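Local coordinates for aromatic-amino-acid transaminase TyrB (Burkholderia cenocepacia K56-2Valvano, PDB 4WD2), which probably transfers amino groups between aromatic amino acids and 2-oxo acids, using covalently bound pyridoxal phosphate as its cofactor, at residues 232-235 and 236-240; 285-288 and 289-293; 359-362 and 363-367. One frame throughout, in Å; residues are numbered along the deposited sequence.

Contact 1 of 3, residues 232-235 and 236-240; sequences DAFA and VRELA
Val236 meets the turn before it through its branch point: CB rests against Ala233 O, the carbonyl of the N-cap residue of helix 234-241. Its side chain packs on Val218 of strand 215-220 and on Val90 and Phe91 of helix 80-91.

Arg237 is tied to the same carbonyl. Arg237 N donates to Ala233 O at 2.9 Å, closing the first turn. CG lies opposite the carbonyl carbon (chi1 -62°), and from there the chain runs extended back along the helix, with Arg237 CG 3.3 Å from Ala233 O. The guanidinium meets the small methyl of Ala233 obliquely, Arg237 NE coming within 3.6 Å of Ala233 CB. Its polar ends are bound beyond this turn: NH1 forms a salt bridge with Asp230, and NE donates to the carbonyl of Val90.

Glu238 N bonds Phe234 O at 2.8 Å, and the two side chains lie alongside one another, pointing the same way. Glu238 CB sits over one face of the Phe234 ring, 4.1 Å from its centroid and displaced toward the rim, a CH-pi contact. Ring and carboxylate planes are only 4° apart. Glu238 OE1 continues to a salt bridge with Arg241.

Leu239 N reaches Ala235 O at 3.0 Å, and Leu239 CB and CG also lie beside that oxygen. The isobutyl group is buried against Pro216 and Val218.

The chemistry is thus divided by helix face. Val236 and Leu239 are apolar where the helix packs on the central sheet of the large domain; Arg237 and Glu238 use their aliphatic stems within the turn and send their charges outward. Asp230 probably helps Arg237 stay ionised, whereas for Glu238 the pull of Arg241 is probably partly offset by nearby Glu203.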
ATOM      1  N   ASP A 232     -24.703  12.079   0.747  1.00  9.83           N
ATOM      2  CA  ASP A 232     -23.553  11.942  -0.138  1.00  9.36           C
ATOM      3  C   ASP A 232     -23.397  10.496  -0.629  1.00  7.88           C
ATOM      4  O   ASP A 232     -22.841  10.259  -1.699  1.00  6.28           O
ATOM      5  CB  ASP A 232     -22.269  12.424   0.562  1.00  9.64           C
ATOM      6  CG  ASP A 232     -22.173  13.950   0.632  1.00 10.58           C
ATOM      7  OD1 ASP A 232     -23.002  14.642   0.004  1.00  8.33           O
ATOM      8  OD2 ASP A 232     -21.256  14.467   1.307  1.00 12.88           O
ATOM      9  N   ALA A 233     -23.912   9.536   0.134  1.00  7.39           N
ATOM     10  CA  ALA A 233     -23.810   8.133  -0.258  1.00  9.15           C
ATOM     11  C   ALA A 233     -25.050   7.599  -0.988  1.00  9.49           C
ATOM     12  O   ALA A 233     -25.163   6.383  -1.188  1.00  7.94           O
ATOM     13  CB  ALA A 233     -23.532   7.277   0.966  1.00 11.27           C
ATOM     14  N   PHE A 234     -25.962   8.488  -1.397  1.00 10.21           N
ATOM     15  CA  PHE A 234     -27.229   8.060  -2.010  1.00  9.32           C
ATOM     16  C   PHE A 234     -27.033   7.129  -3.200  1.00  9.97           C
ATOM     17  O   PHE A 234     -27.728   6.121  -3.316  1.00  9.47           O
ATOM     18  CB  PHE A 234     -28.086   9.256  -2.468  1.00  8.79           C
ATOM     19  CG  PHE A 234     -29.304   8.844  -3.281  1.00  8.40           C
ATOM     20  CD1 PHE A 234     -30.472   8.450  -2.650  1.00  7.92           C
ATOM     21  CD2 PHE A 234     -29.258   8.814  -4.672  1.00  6.71           C
ATOM     22  CE1 PHE A 234     -31.583   8.051  -3.385  1.00  8.71           C
ATOM     23  CE2 PHE A 234     -30.355   8.413  -5.411  1.00  7.32           C
ATOM     24  CZ  PHE A 234     -31.519   8.026  -4.771  1.00  7.19           C
ATOM     25  N   ALA A 235     -26.101   7.472  -4.086  1.00 10.97           N
ATOM     26  CA  ALA A 235     -25.872   6.686  -5.296  1.00 10.99           C
ATOM     27  C   ALA A 235     -25.468   5.255  -4.952  1.00  9.66           C
ATOM     28  O   ALA A 235     -25.959   4.297  -5.548  1.00  9.49           O
ATOM     29  CB  ALA A 235     -24.811   7.339  -6.163  1.00 10.79           C
ATOM     30  N   VAL A 236     -24.571   5.123  -3.979  1.00  8.51           N
ATOM     31  CA  VAL A 236     -24.098   3.825  -3.531  1.00  8.96           C
ATOM     32  C   VAL A 236     -25.231   3.023  -2.894  1.00  9.50           C
ATOM     33  O   VAL A 236     -25.431   1.850  -3.212  1.00  9.47           O
ATOM     34  CB  VAL A 236     -22.931   3.981  -2.523  1.00 12.25           C
ATOM     35  CG1 VAL A 236     -22.600   2.661  -1.883  1.00 12.62           C
ATOM     36  CG2 VAL A 236     -21.699   4.554  -3.223  1.00 12.65           C
ATOM     37  N   ARG A 237     -25.975   3.668  -2.000  1.00  6.15           N
ATOM     38  CA  ARG A 237     -27.031   2.994  -1.256  1.00  6.79           C
ATOM     39  C   ARG A 237     -28.196   2.604  -2.168  1.00  7.62           C
ATOM     40  O   ARG A 237     -28.782   1.534  -2.002  1.00  6.73           O
ATOM     41  CB  ARG A 237     -27.510   3.881  -0.098  1.00  6.32           C
ATOM     42  CG  ARG A 237     -26.411   4.183   0.908  1.00  6.21           C
ATOM     43  CD  ARG A 237     -26.893   4.984   2.133  1.00  9.71           C
ATOM     44  NE  ARG A 237     -25.759   5.313   2.996  1.00  8.81           N
ATOM     45  CZ  ARG A 237     -25.834   6.001   4.133  1.00  7.13           C
ATOM     46  NH1 ARG A 237     -26.995   6.443   4.578  1.00  8.90           N
ATOM     47  NH2 ARG A 237     -24.736   6.245   4.828  1.00  6.64           N
ATOM     48  N   GLU A 238     -28.524   3.459  -3.137  1.00  8.28           N
ATOM     49  CA  GLU A 238     -29.614   3.154  -4.065  1.00  8.49           C
ATOM     50  C   GLU A 238     -29.229   2.049  -5.063  1.00  8.84           C
ATOM     51  O   GLU A 238     -30.048   1.185  -5.377  1.00  9.12           O
ATOM     52  CB  GLU A 238     -30.060   4.422  -4.806  1.00  9.96           C
ATOM     53  CG  GLU A 238     -31.273   4.238  -5.714  1.00  9.35           C
ATOM     54  CD  GLU A 238     -32.558   3.907  -4.955  1.00 11.27           C
ATOM     55  OE1 GLU A 238     -32.558   3.932  -3.708  1.00 11.01           O
ATOM     56  OE2 GLU A 238     -33.581   3.619  -5.611  1.00 11.80           O
ATOM     57  N   LEU A 239     -27.987   2.061  -5.546  1.00  9.54           N
ATOM     58  CA  LEU A 239     -27.489   0.959  -6.378  1.00  8.92           C
ATOM     59  C   LEU A 239     -27.592  -0.376  -5.640  1.00  9.21           C
ATOM     60  O   LEU A 239     -28.073  -1.376  -6.189  1.00  8.51           O
ATOM     61  CB  LEU A 239     -26.035   1.209  -6.801  1.00  9.35           C
ATOM     62  CG  LEU A 239     -25.772   2.069  -8.042  1.00  9.35           C
ATOM     63  CD1 LEU A 239     -24.353   2.612  -8.038  1.00  7.75           C
ATOM     64  CD2 LEU A 239     -26.023   1.273  -9.325  1.00 10.43           C
ATOM     65  N   ALA A 240     -27.158  -0.379  -4.383  1.00  8.60           N
ATOM     66  CA  ALA A 240     -27.177  -1.586  -3.567  1.00  9.68           C
ATOM     67  C   ALA A 240     -28.595  -2.037  -3.185  1.00 10.65           C
ATOM     68  O   ALA A 240     -28.874  -3.238  -3.152  1.00 11.52           O
ATOM     69  CB  ALA A 240     -26.331  -1.381  -2.313  1.00  9.57           C
TER

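Contact 2 of 3, residues 285-288 and 289-293; sequences GAVR and SNYSN
Val287 and Tyr291 cross obliquely, with the valine methyl CG1 over one face of the phenol ring. Val287 CG1 lies 3.9 Å from the Tyr291 ring centroid, displaced toward the rim at CE2 and CZ, in a CH-pi contact; Val287 CG2 reaches the hydroxyl end, 3.6 Å from Tyr291 OH. With CG between its backbone N and carbonyl carbon (chi1 53°), the Tyr291 ring comes back over Val287. Val117 of helix 110-125 packs on both side chains.

Ser289 also reaches back along the chain, its OG donating to Ala286 O at 2.7 Å. That carbonyl also accepts from a water, which in turn accepts from Asn290 ND2 and so links the amide to the helix. Val287 O is gripped by Asn290 N at 2.9 Å and Ser292 N at 3.0 Å, approaching from opposite faces of the carbonyl plane, while Tyr291 N adds a weak bond. A second water joins Arg288 O to Ser292 OG.

Arg288 extends away from the turn to Asn140 and Tyr16 of the second subunit. Ser292 OG bonds Ser112 of the second subunit, and Asn290 ND2 bonds OD1 of the second subunit's Asn290.

This is the C-terminal end of helix 273-288, where the following loop takes up the carbonyls of Gly285, Ala286 and Val287 and a water that of Arg288; it forms part of the subunit interface of a fold-type I aminotransferase dimer.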
ATOM      1  N   GLY A 285      -6.847 -11.827  -2.697  1.00 12.34           N
ATOM      2  CA  GLY A 285      -5.874 -12.289  -3.676  1.00 10.97           C
ATOM      3  C   GLY A 285      -5.155 -11.142  -4.363  1.00 11.90           C
ATOM      4  O   GLY A 285      -3.944 -11.193  -4.567  1.00 13.37           O
ATOM      5  N   ALA A 286      -5.896 -10.103  -4.725  1.00 10.08           N
ATOM      6  CA  ALA A 286      -5.302  -8.927  -5.350  1.00 10.33           C
ATOM      7  C   ALA A 286      -4.348  -8.237  -4.381  1.00 10.33           C
ATOM      8  O   ALA A 286      -3.257  -7.810  -4.762  1.00 11.74           O
ATOM      9  CB  ALA A 286      -6.386  -7.959  -5.812  1.00 10.48           C
ATOM     10  N   VAL A 287      -4.763  -8.148  -3.123  1.00  8.37           N
ATOM     11  CA  VAL A 287      -3.919  -7.595  -2.065  1.00  9.21           C
ATOM     12  C   VAL A 287      -2.635  -8.415  -1.879  1.00 11.14           C
ATOM     13  O   VAL A 287      -1.543  -7.852  -1.742  1.00 11.99           O
ATOM     14  CB  VAL A 287      -4.689  -7.522  -0.718  1.00  7.58           C
ATOM     15  CG1 VAL A 287      -3.770  -7.065   0.405  1.00  9.32           C
ATOM     16  CG2 VAL A 287      -5.868  -6.585  -0.844  1.00  7.33           C
ATOM     17  N   ARG A 288      -2.766  -9.741  -1.882  1.00 12.13           N
ATOM     18  CA  ARG A 288      -1.616 -10.638  -1.728  1.00 14.57           C
ATOM     19  C   ARG A 288      -0.582 -10.446  -2.835  1.00 14.34           C
ATOM     20  O   ARG A 288       0.616 -10.629  -2.619  1.00 14.32           O
ATOM     21  CB  ARG A 288      -2.073 -12.105  -1.709  1.00 16.86           C
ATOM     22  CG  ARG A 288      -0.935 -13.098  -1.523  1.00 18.30           C
ATOM     23  CD  ARG A 288      -1.372 -14.554  -1.707  1.00 18.85           C
ATOM     24  NE  ARG A 288      -0.219 -15.452  -1.654  1.00 20.08           N
ATOM     25  CZ  ARG A 288      -0.201 -16.696  -2.124  1.00 21.44           C
ATOM     26  NH1 ARG A 288      -1.285 -17.211  -2.690  1.00 22.83           N
ATOM     27  NH2 ARG A 288       0.906 -17.427  -2.028  1.00 20.28           N
ATOM     28  N   SER A 289      -1.053 -10.078  -4.019  1.00 13.55           N
ATOM     29  CA  SER A 289      -0.183  -9.905  -5.172  1.00 13.07           C
ATOM     30  C   SER A 289       0.441  -8.517  -5.169  1.00 13.11           C
ATOM     31  O   SER A 289       1.255  -8.187  -6.033  1.00 15.03           O
ATOM     32  CB  SER A 289      -0.965 -10.130  -6.474  1.00 14.72           C
ATOM     33  OG  SER A 289      -1.963  -9.138  -6.671  1.00 16.94           O
ATOM     34  N   ASN A 290       0.054  -7.709  -4.187  1.00 12.68           N
ATOM     35  CA  ASN A 290       0.422  -6.297  -4.151  1.00 11.90           C
ATOM     36  C   ASN A 290       1.261  -5.961  -2.918  1.00 13.21           C
ATOM     37  O   ASN A 290       2.486  -5.901  -3.001  1.00 14.86           O
ATOM     38  CB  ASN A 290      -0.843  -5.431  -4.207  1.00 10.52           C
ATOM     39  CG  ASN A 290      -0.551  -3.973  -4.501  1.00 11.46           C
ATOM     40  OD1 ASN A 290       0.554  -3.489  -4.262  1.00 12.38           O
ATOM     41  ND2 ASN A 290      -1.552  -3.258  -5.013  1.00 11.17           N
ATOM     42  N   TYR A 291       0.611  -5.755  -1.773  1.00 13.01           N
ATOM     43  CA  TYR A 291       1.325  -5.345  -0.566  1.00 11.42           C
ATOM     44  C   TYR A 291       1.118  -6.290   0.629  1.00 12.08           C
ATOM     45  O   TYR A 291       1.459  -5.935   1.756  1.00 12.01           O
ATOM     46  CB  TYR A 291       0.912  -3.922  -0.179  1.00  9.86           C
ATOM     47  CG  TYR A 291      -0.578  -3.761  -0.061  1.00  9.74           C
ATOM     48  CD1 TYR A 291      -1.348  -3.425  -1.168  1.00 10.12           C
ATOM     49  CD2 TYR A 291      -1.221  -3.950   1.155  1.00  9.25           C
ATOM     50  CE1 TYR A 291      -2.717  -3.291  -1.069  1.00 11.25           C
ATOM     51  CE2 TYR A 291      -2.591  -3.810   1.267  1.00  9.90           C
ATOM     52  CZ  TYR A 291      -3.333  -3.480   0.150  1.00 10.55           C
ATOM     53  OH  TYR A 291      -4.694  -3.335   0.250  1.00 12.14           O
ATOM     54  N   SER A 292       0.567  -7.478   0.362  1.00 12.87           N
ATOM     55  CA  SER A 292       0.366  -8.571   1.340  1.00 13.38           C
ATOM     56  C   SER A 292      -0.742  -8.318   2.356  1.00 12.65           C
ATOM     57  O   SER A 292      -1.592  -9.183   2.570  1.00 12.63           O
ATOM     58  CB  SER A 292       1.656  -8.890   2.109  1.00 15.56           C
ATOM     59  OG  SER A 292       2.557  -9.651   1.331  1.00 18.99           O
ATOM     60  N   ASN A 293      -0.704  -7.160   3.005  1.00 11.95           N
ATOM     61  CA  ASN A 293      -1.699  -6.794   4.013  1.00 12.18           C
ATOM     62  C   ASN A 293      -1.520  -5.323   4.388  1.00 12.07           C
ATOM     63  O   ASN A 293      -0.417  -4.792   4.253  1.00 12.30           O
ATOM     64  CB  ASN A 293      -1.593  -7.702   5.246  1.00 12.21           C
ATOM     65  CG  ASN A 293      -0.163  -7.959   5.669  1.00 11.84           C
ATOM     66  OD1 ASN A 293       0.471  -7.115   6.307  1.00 11.67           O
ATOM     67  ND2 ASN A 293       0.347  -9.142   5.339  1.00 11.16           N
TER
HETATM   68  O   HOH W   1      -3.813  -4.981  -5.983  1.00  9.26           O
HETATM   69  O   HOH W   2       2.201 -11.630  -0.635  1.00 40.55           O

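Contact 3 of 3, residues 359-362 and 363-367; sequences TGLT and ESQVD
Thr362 and Gln365 form a capping box at the start of helix 363-371, each side chain binding the other's backbone. Gln365 N donates to Thr362 OG1 at 3.0 Å. In return, Thr362 N donates to Gln365 OE1 at 2.8 Å, almost straight at 176°, lying in the plane of the amide and on a lone pair of its oxygen. The threonine hydroxyl is placed between its backbone N and carbonyl carbon (chi1 69°), which turns OG1 toward the first turn of the helix; CG2 lies against Gln365 OE1.

Behind the box, Val366 N closes the turn on Thr362 O at 2.9 Å. The methyl CG2 of Val366 rests beside that oxygen and also approaches Leu361 CB. Leu361 crosses the glutamine at about a right angle, its CG 3.9 Å from Gln365 CB. Leu404 and Val403 of helix 393-405 touch Leu361 and Gln365 respectively, so this side of the cap packs against the C-terminal helix.

Further out, Thr359 begins the loop with an ST turn, OG1 accepting from Leu361 N. Both that hydroxyl and the Thr359 backbone bond Gly381, joining the loop to the residue before strand 382-384. Gly360 makes the bend at positive phi, 78°, and a water donates both to Gly360 O, at 2.9 Å, and to Gln365 OE1, at 2.7 Å.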
ATOM      1  N   THR A 359     -14.194  26.983 -12.730  1.00 11.10           N
ATOM      2  CA  THR A 359     -14.534  28.399 -12.859  1.00 10.76           C
ATOM      3  C   THR A 359     -14.961  28.762 -14.273  1.00 12.80           C
ATOM      4  O   THR A 359     -15.639  29.765 -14.485  1.00 11.67           O
ATOM      5  CB  THR A 359     -13.356  29.321 -12.461  1.00 11.02           C
ATOM      6  OG1 THR A 359     -12.228  29.062 -13.305  1.00 11.40           O
ATOM      7  CG2 THR A 359     -12.960  29.102 -11.003  1.00  9.98           C
ATOM      8  N   GLY A 360     -14.548  27.957 -15.242  1.00 15.13           N
ATOM      9  CA  GLY A 360     -14.828  28.266 -16.629  1.00 16.54           C
ATOM     10  C   GLY A 360     -13.914  29.342 -17.186  1.00 17.03           C
ATOM     11  O   GLY A 360     -14.099  29.791 -18.317  1.00 17.12           O
ATOM     12  N   LEU A 361     -12.930  29.767 -16.395  1.00 15.35           N
ATOM     13  CA  LEU A 361     -11.938  30.732 -16.860  1.00 15.13           C
ATOM     14  C   LEU A 361     -11.067  30.093 -17.940  1.00 14.52           C
ATOM     15  O   LEU A 361     -10.719  28.918 -17.826  1.00 13.35           O
ATOM     16  CB  LEU A 361     -11.066  31.232 -15.699  1.00 14.27           C
ATOM     17  CG  LEU A 361     -11.476  32.539 -15.003  1.00 16.73           C
ATOM     18  CD1 LEU A 361     -12.835  32.436 -14.337  1.00 16.88           C
ATOM     19  CD2 LEU A 361     -10.422  32.966 -13.989  1.00 18.04           C
ATOM     20  N   THR A 362     -10.732  30.858 -18.981  1.00 14.63           N
ATOM     21  CA  THR A 362      -9.869  30.361 -20.054  1.00 15.61           C
ATOM     22  C   THR A 362      -8.454  30.217 -19.523  1.00 14.75           C
ATOM     23  O   THR A 362      -8.146  30.733 -18.453  1.00 13.99           O
ATOM     24  CB  THR A 362      -9.843  31.292 -21.295  1.00 12.82           C
ATOM     25  OG1 THR A 362      -9.162  32.507 -20.973  1.00 12.81           O
ATOM     26  CG2 THR A 362     -11.249  31.617 -21.782  1.00 13.33           C
ATOM     27  N   GLU A 363      -7.592  29.527 -20.267  1.00 15.28           N
ATOM     28  CA  GLU A 363      -6.204  29.367 -19.845  1.00 15.97           C
ATOM     29  C   GLU A 363      -5.515  30.728 -19.745  1.00 14.90           C
ATOM     30  O   GLU A 363      -4.740  30.964 -18.812  1.00 13.14           O
ATOM     31  CB  GLU A 363      -5.444  28.431 -20.798  1.00 18.99           C
ATOM     32  CG  GLU A 363      -5.816  26.953 -20.623  1.00 20.92           C
ATOM     33  CD  GLU A 363      -4.864  26.002 -21.335  1.00 24.76           C
ATOM     34  OE1 GLU A 363      -3.831  26.467 -21.861  1.00 26.34           O
ATOM     35  OE2 GLU A 363      -5.147  24.784 -21.366  1.00 26.10           O
ATOM     36  N   SER A 364      -5.821  31.622 -20.687  1.00 14.51           N
ATOM     37  CA  SER A 364      -5.347  33.005 -20.635  1.00 13.07           C
ATOM     38  C   SER A 364      -5.818  33.716 -19.370  1.00 16.83           C
ATOM     39  O   SER A 364      -5.043  34.411 -18.719  1.00 16.73           O
ATOM     40  CB  SER A 364      -5.822  33.792 -21.857  1.00 13.87           C
ATOM     41  OG  SER A 364      -4.834  33.817 -22.866  1.00 14.70           O
ATOM     42  N   GLN A 365      -7.093  33.549 -19.035  1.00 16.50           N
ATOM     43  CA  GLN A 365      -7.656  34.189 -17.852  1.00 11.77           C
ATOM     44  C   GLN A 365      -7.015  33.640 -16.581  1.00 12.74           C
ATOM     45  O   GLN A 365      -6.830  34.367 -15.604  1.00 11.22           O
ATOM     46  CB  GLN A 365      -9.172  34.007 -17.825  1.00 13.72           C
ATOM     47  CG  GLN A 365      -9.891  34.948 -18.789  1.00 15.60           C
ATOM     48  CD  GLN A 365     -11.370  34.636 -18.932  1.00 15.72           C
ATOM     49  OE1 GLN A 365     -11.765  33.474 -19.017  1.00 14.15           O
ATOM     50  NE2 GLN A 365     -12.195  35.678 -18.962  1.00 17.04           N
ATOM     51  N   VAL A 366      -6.665  32.359 -16.605  1.00 12.00           N
ATOM     52  CA  VAL A 366      -5.950  31.752 -15.488  1.00 11.67           C
ATOM     53  C   VAL A 366      -4.562  32.385 -15.360  1.00 11.27           C
ATOM     54  O   VAL A 366      -4.082  32.626 -14.251  1.00 12.00           O
ATOM     55  CB  VAL A 366      -5.814  30.216 -15.653  1.00 16.57           C
ATOM     56  CG1 VAL A 366      -4.951  29.623 -14.536  1.00 16.71           C
ATOM     57  CG2 VAL A 366      -7.189  29.542 -15.673  1.00 16.19           C
ATOM     58  N   ASP A 367      -3.918  32.647 -16.495  1.00 12.00           N
ATOM     59  CA  ASP A 367      -2.615  33.317 -16.494  1.00 13.57           C
ATOM     60  C   ASP A 367      -2.741  34.712 -15.904  1.00 12.52           C
ATOM     61  O   ASP A 367      -1.937  35.116 -15.065  1.00 14.23           O
ATOM     62  CB  ASP A 367      -2.032  33.418 -17.905  1.00 15.08           C
ATOM     63  CG  ASP A 367      -1.490  32.099 -18.422  1.00 16.59           C
ATOM     64  OD1 ASP A 367      -1.181  31.204 -17.607  1.00 17.64           O
ATOM     65  OD2 ASP A 367      -1.362  31.970 -19.659  1.00 17.52           O
TER
HETATM   66  O   HOH W   3     -14.266  32.474 -19.313  1.00 18.77           O

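How the contacts relate
All three contacts are helix ends, but they lie in different surroundings. Contacts 1 and 3 are helix starts, and both N-cap residues give their carbonyl to the first turn; in contact 3 the side chain adds a capping box, which the alanine of contact 1 has no polar side-chain atom to make. Contact 2 is a helix finish, where carbonyls rather than N-H groups need partners. It is also the most buried, with the second subunit and helix 110-125 both against it; contacts 1 and 3 are partly buried and touch no other chain of the assembly. None shares a helix with another. Contacts 2 and 3 lie on opposite sides of the chain's centre, their centres about 43 Å apart.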